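Local atomic coordinates of uncharacterized tRNA/rRNA methyltransferase HI_0380 (Haemophilus influenzae, PDB entry 3ILK), a protein that probably binds RNA and transfers a methyl group to it from S-adenosyl-L-methionine. Residues Leu92-Glu97 with Asn133-Pro138. Residues are numbered along the deposited sequence; the frame is centred on the assembly and turned at random.
Sequences LIEPRE and NIPANP. With EDO (1,2-ethanediol), chain D.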
ATOM      1  N   LEU A  92     -10.461 -13.879  18.850  1.00 22.11           N
ATOM      2  CA  LEU A  92     -10.045 -13.820  17.446  1.00 22.60           C
ATOM      3  C   LEU A  92      -9.691 -12.409  17.029  1.00 21.77           C
ATOM      4  O   LEU A  92     -10.429 -11.494  17.319  1.00 22.12           O
ATOM      5  CB  LEU A  92     -11.181 -14.289  16.535  1.00 22.31           C
ATOM      6  CG  LEU A  92     -11.351 -15.806  16.433  1.00 24.55           C
ATOM      7  CD1 LEU A  92     -12.766 -16.020  15.837  1.00 26.24           C
ATOM      8  CD2 LEU A  92     -10.241 -16.437  15.571  1.00 24.67           C
ATOM      9  N   ILE A  93      -8.563 -12.227  16.359  1.00 22.02           N
ATOM     10  CA  ILE A  93      -8.122 -10.893  15.891  1.00 22.18           C
ATOM     11  C   ILE A  93      -7.547 -11.070  14.508  1.00 23.45           C
ATOM     12  O   ILE A  93      -7.218 -12.157  14.164  1.00 22.30           O
ATOM     13  CB  ILE A  93      -7.010 -10.309  16.788  1.00 23.63           C
ATOM     14  CG1 ILE A  93      -5.840 -11.309  16.926  1.00 22.14           C
ATOM     15  CG2 ILE A  93      -7.562  -9.922  18.144  1.00 21.65           C
ATOM     16  CD1 ILE A  93      -4.772 -10.775  17.805  1.00 31.36           C
ATOM     17  N   GLU A  94      -7.404 -10.000  13.722  1.00 24.95           N
ATOM     18  CA  GLU A  94      -6.766 -10.144  12.409  1.00 25.55           C
ATOM     19  C   GLU A  94      -5.403  -9.435  12.447  1.00 26.38           C
ATOM     20  O   GLU A  94      -5.102  -8.791  13.453  1.00 26.36           O
ATOM     21  CB  GLU A  94      -7.678  -9.584  11.310  1.00 26.37           C
ATOM     22  CG  GLU A  94      -9.021 -10.329  11.260  1.00 27.09           C
ATOM     23  CD  GLU A  94     -10.087  -9.607  10.493  1.00 30.79           C
ATOM     24  OE1 GLU A  94     -11.131 -10.235  10.280  1.00 35.55           O
ATOM     25  OE2 GLU A  94      -9.896  -8.442  10.077  1.00 31.99           O
ATOM     26  N   PRO A  95      -4.563  -9.615  11.399  1.00 26.18           N
ATOM     27  CA  PRO A  95      -3.149  -9.229  11.441  1.00 26.84           C
ATOM     28  C   PRO A  95      -2.851  -7.761  11.754  1.00 26.90           C
ATOM     29  O   PRO A  95      -1.853  -7.483  12.412  1.00 26.37           O
ATOM     30  CB  PRO A  95      -2.678  -9.537  10.021  1.00 26.03           C
ATOM     31  CG  PRO A  95      -3.510 -10.709   9.624  1.00 26.30           C
ATOM     32  CD  PRO A  95      -4.866 -10.280  10.118  1.00 26.97           C
ATOM     33  N   ARG A  96      -3.694  -6.844  11.293  1.00 26.87           N
ATOM     34  CA  ARG A  96      -3.475  -5.432  11.607  1.00 27.84           C
ATOM     35  C   ARG A  96      -3.574  -5.164  13.123  1.00 27.30           C
ATOM     36  O   ARG A  96      -2.634  -4.673  13.720  1.00 26.90           O
ATOM     37  CB  ARG A  96      -4.446  -4.541  10.821  1.00 27.63           C
ATOM     38  CG  ARG A  96      -3.914  -3.170  10.630  1.00 32.27           C
ATOM     39  CD  ARG A  96      -4.433  -2.518   9.358  1.00 38.19           C
ATOM     40  NE  ARG A  96      -3.980  -3.219   8.152  1.00 42.21           N
ATOM     41  CZ  ARG A  96      -4.429  -2.976   6.913  1.00 43.90           C
ATOM     42  NH1 ARG A  96      -3.934  -3.673   5.892  1.00 43.32           N
ATOM     43  NH2 ARG A  96      -5.370  -2.043   6.687  1.00 40.93           N
ATOM     44  N   GLU A  97      -4.706  -5.490  13.744  1.00 27.15           N
ATOM     45  CA  GLU A  97      -4.856  -5.318  15.200  1.00 26.75           C
ATOM     46  C   GLU A  97      -3.804  -6.139  15.919  1.00 25.97           C
ATOM     47  O   GLU A  97      -3.221  -5.712  16.872  1.00 25.23           O
ATOM     48  CB  GLU A  97      -6.220  -5.794  15.688  1.00 28.11           C
ATOM     49  CG  GLU A  97      -6.613  -5.221  17.066  1.00 30.14           C
ATOM     50  CD  GLU A  97      -7.818  -5.939  17.717  1.00 34.59           C
ATOM     51  OE1 GLU A  97      -8.671  -6.513  16.979  1.00 34.51           O
ATOM     52  OE2 GLU A  97      -7.922  -5.900  18.972  1.00 33.09           O
ATOM     53  N   ASN A 133      -6.433 -14.700  12.824  1.00 23.52           N
ATOM     54  CA  ASN A 133      -7.009 -15.233  11.606  1.00 23.33           C
ATOM     55  C   ASN A 133      -6.743 -14.251  10.493  1.00 23.19           C
ATOM     56  O   ASN A 133      -6.958 -13.032  10.660  1.00 23.15           O
ATOM     57  CB  ASN A 133      -8.524 -15.475  11.755  1.00 23.51           C
ATOM     58  CG  ASN A 133      -9.155 -15.931  10.456  1.00 26.37           C
ATOM     59  OD1 ASN A 133      -9.818 -15.155   9.769  1.00 28.65           O
ATOM     60  ND2 ASN A 133      -8.904 -17.170  10.086  1.00 22.82           N
ATOM     61  N   ILE A 134      -6.345 -14.770   9.339  1.00 23.47           N
ATOM     62  CA  ILE A 134      -6.028 -13.907   8.220  1.00 23.88           C
ATOM     63  C   ILE A 134      -7.245 -13.831   7.309  1.00 24.64           C
ATOM     64  O   ILE A 134      -7.639 -14.859   6.720  1.00 24.54           O
ATOM     65  CB  ILE A 134      -4.816 -14.431   7.425  1.00 23.77           C
ATOM     66  CG1 ILE A 134      -3.574 -14.573   8.327  1.00 23.30           C
ATOM     67  CG2 ILE A 134      -4.526 -13.488   6.248  1.00 25.29           C
ATOM     68  CD1 ILE A 134      -2.283 -15.133   7.613  1.00 23.64           C
ATOM     69  N   PRO A 135      -7.831 -12.629   7.164  1.00 24.14           N
ATOM     70  CA  PRO A 135      -8.997 -12.511   6.301  1.00 24.45           C
ATOM     71  C   PRO A 135      -8.633 -13.061   4.910  1.00 24.47           C
ATOM     72  O   PRO A 135      -7.553 -12.757   4.372  1.00 23.22           O
ATOM     73  CB  PRO A 135      -9.194 -11.009   6.195  1.00 24.18           C
ATOM     74  CG  PRO A 135      -8.564 -10.475   7.433  1.00 25.93           C
ATOM     75  CD  PRO A 135      -7.351 -11.306   7.608  1.00 23.77           C
ATOM     76  N   ALA A 136      -9.524 -13.839   4.333  1.00 23.39           N
ATOM     77  CA  ALA A 136      -9.194 -14.548   3.122  1.00 23.97           C
ATOM     78  C   ALA A 136     -10.460 -14.883   2.375  1.00 23.53           C
ATOM     79  O   ALA A 136     -11.548 -14.684   2.885  1.00 23.67           O
ATOM     80  CB  ALA A 136      -8.325 -15.811   3.440  1.00 23.60           C
ATOM     81  N   ASN A 137     -10.309 -15.326   1.140  1.00 24.33           N
ATOM     82  CA  ASN A 137     -11.423 -15.844   0.341  1.00 25.15           C
ATOM     83  C   ASN A 137     -12.151 -16.915   1.184  1.00 25.99           C
ATOM     84  O   ASN A 137     -11.533 -17.902   1.580  1.00 24.84           O
ATOM     85  CB  ASN A 137     -10.851 -16.466  -0.945  1.00 24.22           C
ATOM     86  CG  ASN A 137     -11.920 -16.993  -1.901  1.00 24.32           C
ATOM     87  OD1 ASN A 137     -13.130 -16.982  -1.602  1.00 20.02           O
ATOM     88  ND2 ASN A 137     -11.467 -17.456  -3.083  1.00 18.97           N
ATOM     89  N   PRO A 138     -13.448 -16.705   1.469  1.00 27.11           N
ATOM     90  CA  PRO A 138     -14.189 -17.691   2.273  1.00 28.11           C
ATOM     91  C   PRO A 138     -14.206 -19.059   1.573  1.00 28.68           C
ATOM     92  O   PRO A 138     -14.178 -20.086   2.231  1.00 28.37           O
ATOM     93  CB  PRO A 138     -15.609 -17.110   2.321  1.00 27.92           C
ATOM     94  CG  PRO A 138     -15.701 -16.261   1.063  1.00 27.50           C
ATOM     95  CD  PRO A 138     -14.328 -15.627   0.977  1.00 26.99           C
TER
HETATM   96  C1  EDO D 243      -4.914 -18.216   9.959  1.00 62.28           C
HETATM   97  O1  EDO D 243      -5.835 -17.545   9.099  1.00 58.92           O
HETATM   98  C2  EDO D 243      -4.514 -19.541   9.317  1.00 65.41           C
HETATM   99  O2  EDO D 243      -3.197 -19.393   8.748  1.00 68.95           O
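Glu94 lays its side chain alongside Asn133 O and across the ring of Pro135. Its CA makes a C-H...O contact with Asn133 O, and CB lies 3.6 Å from that same oxygen. CG, beside the backbone N and anti to the carbonyl carbon (chi1 -60°), stays close to Asn133 O while approaching the Pro135 ring. Beyond it the chain runs extended and obliquely across the proline: CD comes within 3.5 Å of Pro135 CG, and both carboxylate oxygens have this carbon as their nearest neighbour across the contact, a van der Waals approach without a hydrogen bond. Just before Glu94, Ile93 O accepts a nearly straight bond from Asn133 N at 3.0 Å, which carries the pairing of parallel strands 92-93 and 130-132 one step further at the edge of the sheet within this chain. In this SPOUT-type domain the chain after strand 130-132 enters the probable S-adenosyl-L-methionine site, to which Ile134 is assigned by similarity. There Ile134 N donates to O1 of an ethanediol, probably from the crystallisation liquor, at 2.8 Å, and Asn133 ND2 is held by Ser82 O. Pro95, opening helix 95-104, meets Pro135 tip to tip, Pro95 CD lying 3.7 Å from Pro135 CD. Its side chain crosses that of Ile134 at about a right angle, with Pro95 CG 4.1 Å from Ile134 CG1. Pro135 also packs on Met158 of the second subunit.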